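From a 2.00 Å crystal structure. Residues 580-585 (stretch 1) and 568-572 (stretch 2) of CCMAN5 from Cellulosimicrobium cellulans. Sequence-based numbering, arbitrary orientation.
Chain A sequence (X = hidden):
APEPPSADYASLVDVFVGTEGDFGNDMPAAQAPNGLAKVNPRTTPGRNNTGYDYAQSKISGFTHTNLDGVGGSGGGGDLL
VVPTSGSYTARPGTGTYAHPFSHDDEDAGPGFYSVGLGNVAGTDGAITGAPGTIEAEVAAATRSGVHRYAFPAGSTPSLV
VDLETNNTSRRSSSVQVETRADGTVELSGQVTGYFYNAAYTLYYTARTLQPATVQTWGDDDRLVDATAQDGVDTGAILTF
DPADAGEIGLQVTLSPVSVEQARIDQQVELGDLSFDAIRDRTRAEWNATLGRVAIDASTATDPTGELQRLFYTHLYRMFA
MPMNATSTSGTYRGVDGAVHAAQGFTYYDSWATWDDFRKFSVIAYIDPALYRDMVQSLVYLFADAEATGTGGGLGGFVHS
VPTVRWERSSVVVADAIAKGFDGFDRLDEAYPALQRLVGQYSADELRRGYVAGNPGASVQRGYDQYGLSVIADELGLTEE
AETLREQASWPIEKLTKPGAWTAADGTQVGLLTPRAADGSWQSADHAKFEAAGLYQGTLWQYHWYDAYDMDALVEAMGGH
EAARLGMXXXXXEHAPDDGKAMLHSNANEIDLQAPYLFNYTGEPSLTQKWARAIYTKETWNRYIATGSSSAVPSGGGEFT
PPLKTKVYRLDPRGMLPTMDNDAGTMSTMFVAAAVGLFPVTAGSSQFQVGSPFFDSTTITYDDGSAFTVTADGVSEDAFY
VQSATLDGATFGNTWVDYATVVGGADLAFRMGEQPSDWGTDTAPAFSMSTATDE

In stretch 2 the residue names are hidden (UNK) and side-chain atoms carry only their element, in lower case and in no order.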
ATOM      1  N   LYS A 580      14.050  18.816 -17.445  1.00 10.78           N
ATOM      2  CA  LYS A 580      14.488  17.654 -18.228  1.00 11.21           C
ATOM      3  C   LYS A 580      15.758  16.989 -17.656  1.00 10.50           C
ATOM      4  O   LYS A 580      16.050  15.829 -17.970  1.00 10.54           O
ATOM      5  CB  LYS A 580      14.676  18.064 -19.699  1.00 11.76           C
ATOM      6  CG  LYS A 580      14.888  16.927 -20.701  1.00 14.82           C
ATOM      7  CD  LYS A 580      13.574  16.278 -21.211  1.00 17.52           C
ATOM      8  CE  LYS A 580      13.886  15.164 -22.236  1.00 17.89           C
ATOM      9  NZ  LYS A 580      12.804  14.114 -22.411  1.00 16.65           N
ATOM     10  N   ALA A 581      16.497  17.704 -16.807  1.00  8.79           N
ATOM     11  CA  ALA A 581      17.708  17.144 -16.190  1.00  8.19           C
ATOM     12  C   ALA A 581      17.424  16.300 -14.934  1.00  7.46           C
ATOM     13  O   ALA A 581      18.350  15.810 -14.286  1.00  7.00           O
ATOM     14  CB  ALA A 581      18.720  18.265 -15.873  1.00  7.55           C
ATOM     15  N   MET A 582      16.145  16.147 -14.598  1.00  6.43           N
ATOM     16  CA  MET A 582      15.730  15.344 -13.461  1.00  5.86           C
ATOM     17  C   MET A 582      15.602  13.872 -13.874  1.00  5.45           C
ATOM     18  O   MET A 582      14.631  13.491 -14.536  1.00  4.82           O
ATOM     19  CB  MET A 582      14.396  15.874 -12.901  1.00  6.23           C
ATOM     20  CG  MET A 582      13.816  15.073 -11.716  1.00  4.80           C
ATOM     21  SD  MET A 582      14.913  14.899 -10.294  1.00  6.74           S
ATOM     22  CE  MET A 582      15.293  16.598  -9.833  1.00  4.87           C
ATOM     23  N   LEU A 583      16.569  13.048 -13.476  1.00  4.43           N
ATOM     24  CA  LEU A 583      16.611  11.636 -13.926  1.00  4.23           C
ATOM     25  C   LEU A 583      15.929  10.712 -12.926  1.00  4.09           C
ATOM     26  O   LEU A 583      15.533   9.585 -13.267  1.00  4.08           O
ATOM     27  CB  LEU A 583      18.059  11.181 -14.169  1.00  4.18           C
ATOM     28  CG  LEU A 583      18.858  12.053 -15.143  1.00  4.65           C
ATOM     29  CD1 LEU A 583      20.195  11.415 -15.446  1.00  4.23           C
ATOM     30  CD2 LEU A 583      18.067  12.326 -16.433  1.00  4.12           C
ATOM     31  N   HIS A 584      15.787  11.205 -11.697  1.00  3.38           N
ATOM     32  CA  HIS A 584      15.035  10.513 -10.661  1.00  3.37           C
ATOM     33  C   HIS A 584      13.534  10.613 -10.941  1.00  3.27           C
ATOM     34  O   HIS A 584      13.063  11.640 -11.448  1.00  2.98           O
ATOM     35  CB  HIS A 584      15.341  11.150  -9.306  1.00  3.31           C
ATOM     36  CG  HIS A 584      14.507  10.620  -8.186  1.00  3.16           C
ATOM     37  ND1 HIS A 584      13.632  11.409  -7.465  1.00  4.79           N
ATOM     38  CD2 HIS A 584      14.432   9.385  -7.645  1.00  2.29           C
ATOM     39  CE1 HIS A 584      13.039  10.673  -6.542  1.00  2.00           C
ATOM     40  NE2 HIS A 584      13.508   9.442  -6.629  1.00  5.10           N
ATOM     41  N   SER A 585      12.785   9.562 -10.605  1.00  3.39           N
ATOM     42  CA  SER A 585      11.325   9.640 -10.639  1.00  3.12           C
ATOM     43  C   SER A 585      10.748   9.626  -9.236  1.00  3.59           C
ATOM     44  O   SER A 585      11.125   8.778  -8.410  1.00  3.31           O
ATOM     45  CB  SER A 585      10.711   8.515 -11.467  1.00  3.27           C
ATOM     46  OG  SER A 585       9.291   8.649 -11.510  1.00  2.79           O
ATOM     47  N   UNK A 568      24.869  13.488  -8.369  1.00  5.74           N
ATOM     48  CA  UNK A 568      24.559  14.863  -8.727  1.00  6.55           C
ATOM     49  C   UNK A 568      23.823  14.990 -10.063  1.00  6.89           C
ATOM     50  O   UNK A 568      22.858  15.729 -10.146  1.00  7.51           O
ATOM     51  c   UNK A 568      27.255  18.893  -6.324  1.00 15.63           C
ATOM     52  n   UNK A 568      26.941  20.141  -6.600  1.00 17.44           N
ATOM     53  c   UNK A 568      26.433  15.774  -7.259  1.00  7.88           C
ATOM     54  n   UNK A 568      27.380  18.018  -7.320  1.00 17.18           N
ATOM     55  n   UNK A 568      27.457  18.534  -5.075  1.00 16.73           N
ATOM     56  c   UNK A 568      25.814  15.745  -8.670  1.00  7.21           C
ATOM     57  c   UNK A 568      27.705  16.603  -7.167  1.00 12.31           C
ATOM     58  N   UNK A 569      24.266  14.267 -11.091  1.00  6.62           N
ATOM     59  CA  UNK A 569      23.598  14.268 -12.397  1.00  7.31           C
ATOM     60  C   UNK A 569      22.183  13.659 -12.333  1.00  7.55           C
ATOM     61  O   UNK A 569      21.255  14.169 -12.981  1.00  7.97           O
ATOM     62  c   UNK A 569      24.433  13.504 -13.430  1.00  7.15           C
ATOM     63  c   UNK A 569      23.777  14.940 -16.698  1.00  7.57           C
ATOM     64  n   UNK A 569      23.279  13.736 -16.912  1.00  8.38           N
ATOM     65  c   UNK A 569      24.026  13.773 -14.845  1.00  7.62           C
ATOM     66  c   UNK A 569      23.417  12.988 -15.765  1.00  8.98           C
ATOM     67  n   UNK A 569      24.236  14.988 -15.460  1.00  8.14           N
ATOM     68  N   UNK A 570      22.028  12.582 -11.556  1.00  7.54           N
ATOM     69  CA  UNK A 570      20.713  11.947 -11.300  1.00  7.92           C
ATOM     70  C   UNK A 570      19.639  12.954 -10.884  1.00  7.27           C
ATOM     71  O   UNK A 570      18.462  12.827 -11.242  1.00  7.41           O
ATOM     72  s   UNK A 570      19.440   8.804 -11.204  1.00 15.49           S
ATOM     73  c   UNK A 570      17.902   8.021 -10.731  1.00 15.01           C
ATOM     74  c   UNK A 570      20.845  10.900 -10.197  1.00  8.64           C
ATOM     75  c   UNK A 570      19.579  10.077  -9.943  1.00 11.03           C
ATOM     76  N   UNK A 571      20.048  13.954 -10.120  1.00  7.28           N
ATOM     77  CA  UNK A 571      19.126  14.976  -9.634  1.00  7.04           C
ATOM     78  C   UNK A 571      19.252  16.346 -10.299  1.00  7.23           C
ATOM     79  O   UNK A 571      18.729  17.340  -9.777  1.00  7.47           O
ATOM     80  c   UNK A 571      19.232  12.703  -7.342  1.00  7.25           C
ATOM     81  c   UNK A 571      19.221  15.072  -8.106  1.00  7.06           C
ATOM     82  c   UNK A 571      18.622  11.617  -6.742  1.00  5.59           C
ATOM     83  c   UNK A 571      17.340  11.746  -6.227  1.00  3.93           C
ATOM     84  c   UNK A 571      18.580  13.930  -7.424  1.00  6.66           C
ATOM     85  c   UNK A 571      17.291  14.050  -6.910  1.00  6.96           C
ATOM     86  c   UNK A 571      16.674  12.960  -6.301  1.00  5.58           C
ATOM     87  N   UNK A 572      19.911  16.387 -11.457  1.00  7.28           N
ATOM     88  CA  UNK A 572      20.077  17.621 -12.235  1.00  8.17           C
ATOM     89  C   UNK A 572      20.675  18.784 -11.459  1.00  8.82           C
ATOM     90  O   UNK A 572      20.301  19.930 -11.682  1.00  8.78           O
TER
HETATM   91  O   HOH W   1      20.705  15.432 -15.348  1.00  9.76           O

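Position 568 carries seven side-chain atoms: three carbons in a chain, a nitrogen, then a carbon bearing two more nitrogens. All of them stay out of reach of stretch 1. The terminal group is a guanidinium, so the residue is Arg568. One of its terminal nitrogens, NH1, is hydrogen-bonded elsewhere in the structure. Its part here is to continue the helix, with its carbonyl oxygen taking a weak hydrogen bond from the backbone N of 571.

Position 569 has one carbon followed by a five-membered ring of three carbons and two nitrogens, and a ring carbon lies against Leu583 CD1. The ring is an imidazole, and the residue is therefore His569. The CA-to-CB bond points sideways, but chi1 near t brings the ring nearer to stretch 1, where His569 CD2 lies 3.6 Å from Leu583 CD1. The approach is oblique, a plain packing contact. The backbone does more: His569 O and Ala581 O are 3.6 Å apart, two acceptors that cannot bond each other, and water 1 donates to both, at 2.7 Å to His569 O and 2.6 Å to Ala581 O.

Position 570 shows an unbranched side chain of two carbons, a sulfur and a last carbon; the sulfur lies near Leu583 CB and the last carbon near His584 CB. A thioether in that order means Met570. Although CB points away, the end of the chain comes nearer, placing Met570 SD 4.0 Å from Leu583 CB and Met570 CE 4.3 Å from His584 CB. At the end of the helix its carbonyl is met by two successive amides of stretch 1: Leu583 N donates to Met570 O at 2.9 Å, and His584 N donates weakly to the same Met570 O at 3.2 Å.

Position 571 holds one carbon and a ring of six carbons with nothing attached beyond it, and His584 CB sits over one face of that ring. It is Phe571, the first residue after the helix to leave helical phi/psi. Its CB also points away, yet the ring comes back to stretch 1. His584 CB is 4.0 Å from the centroid of the Phe571 ring, a CH-pi contact. The two rings lie near parallel, at 24°, but slid apart so that they barely overlap; His584 ND1 is 3.6 Å from Phe571 CE1. Met582 SD approaches obliquely, 4.2 Å from Phe571 CD1.

Position 572 has no side-chain atoms at all, and its CA lies against Ala581 O: this is Gly572. Its phi of 54° by itself favours glycine, and the packing agrees, since Gly572 CA is 3.2 Å from Ala581 O and an ideal CB would lie 2.7 Å from that oxygen, a clash. Its N donates to His569 O at 3.0 Å, closing the turn.

The contact works by joining a helix end to a loop through one shared acceptor, Met570 O, with a water reconciling two neighbouring carbonyls. Around this polar centre, Leu583 and His584 point toward stretch 2, while Met570 and Phe571 start away, and the end of the thioether chain and the ring come nearer. For a designer, the backbone bonds to Met570 O sit beside packed thioether and aromatic groups, and there is no CB where the chains come closest to Ala581 O.

Stretch 2 (568-572) RHMFG
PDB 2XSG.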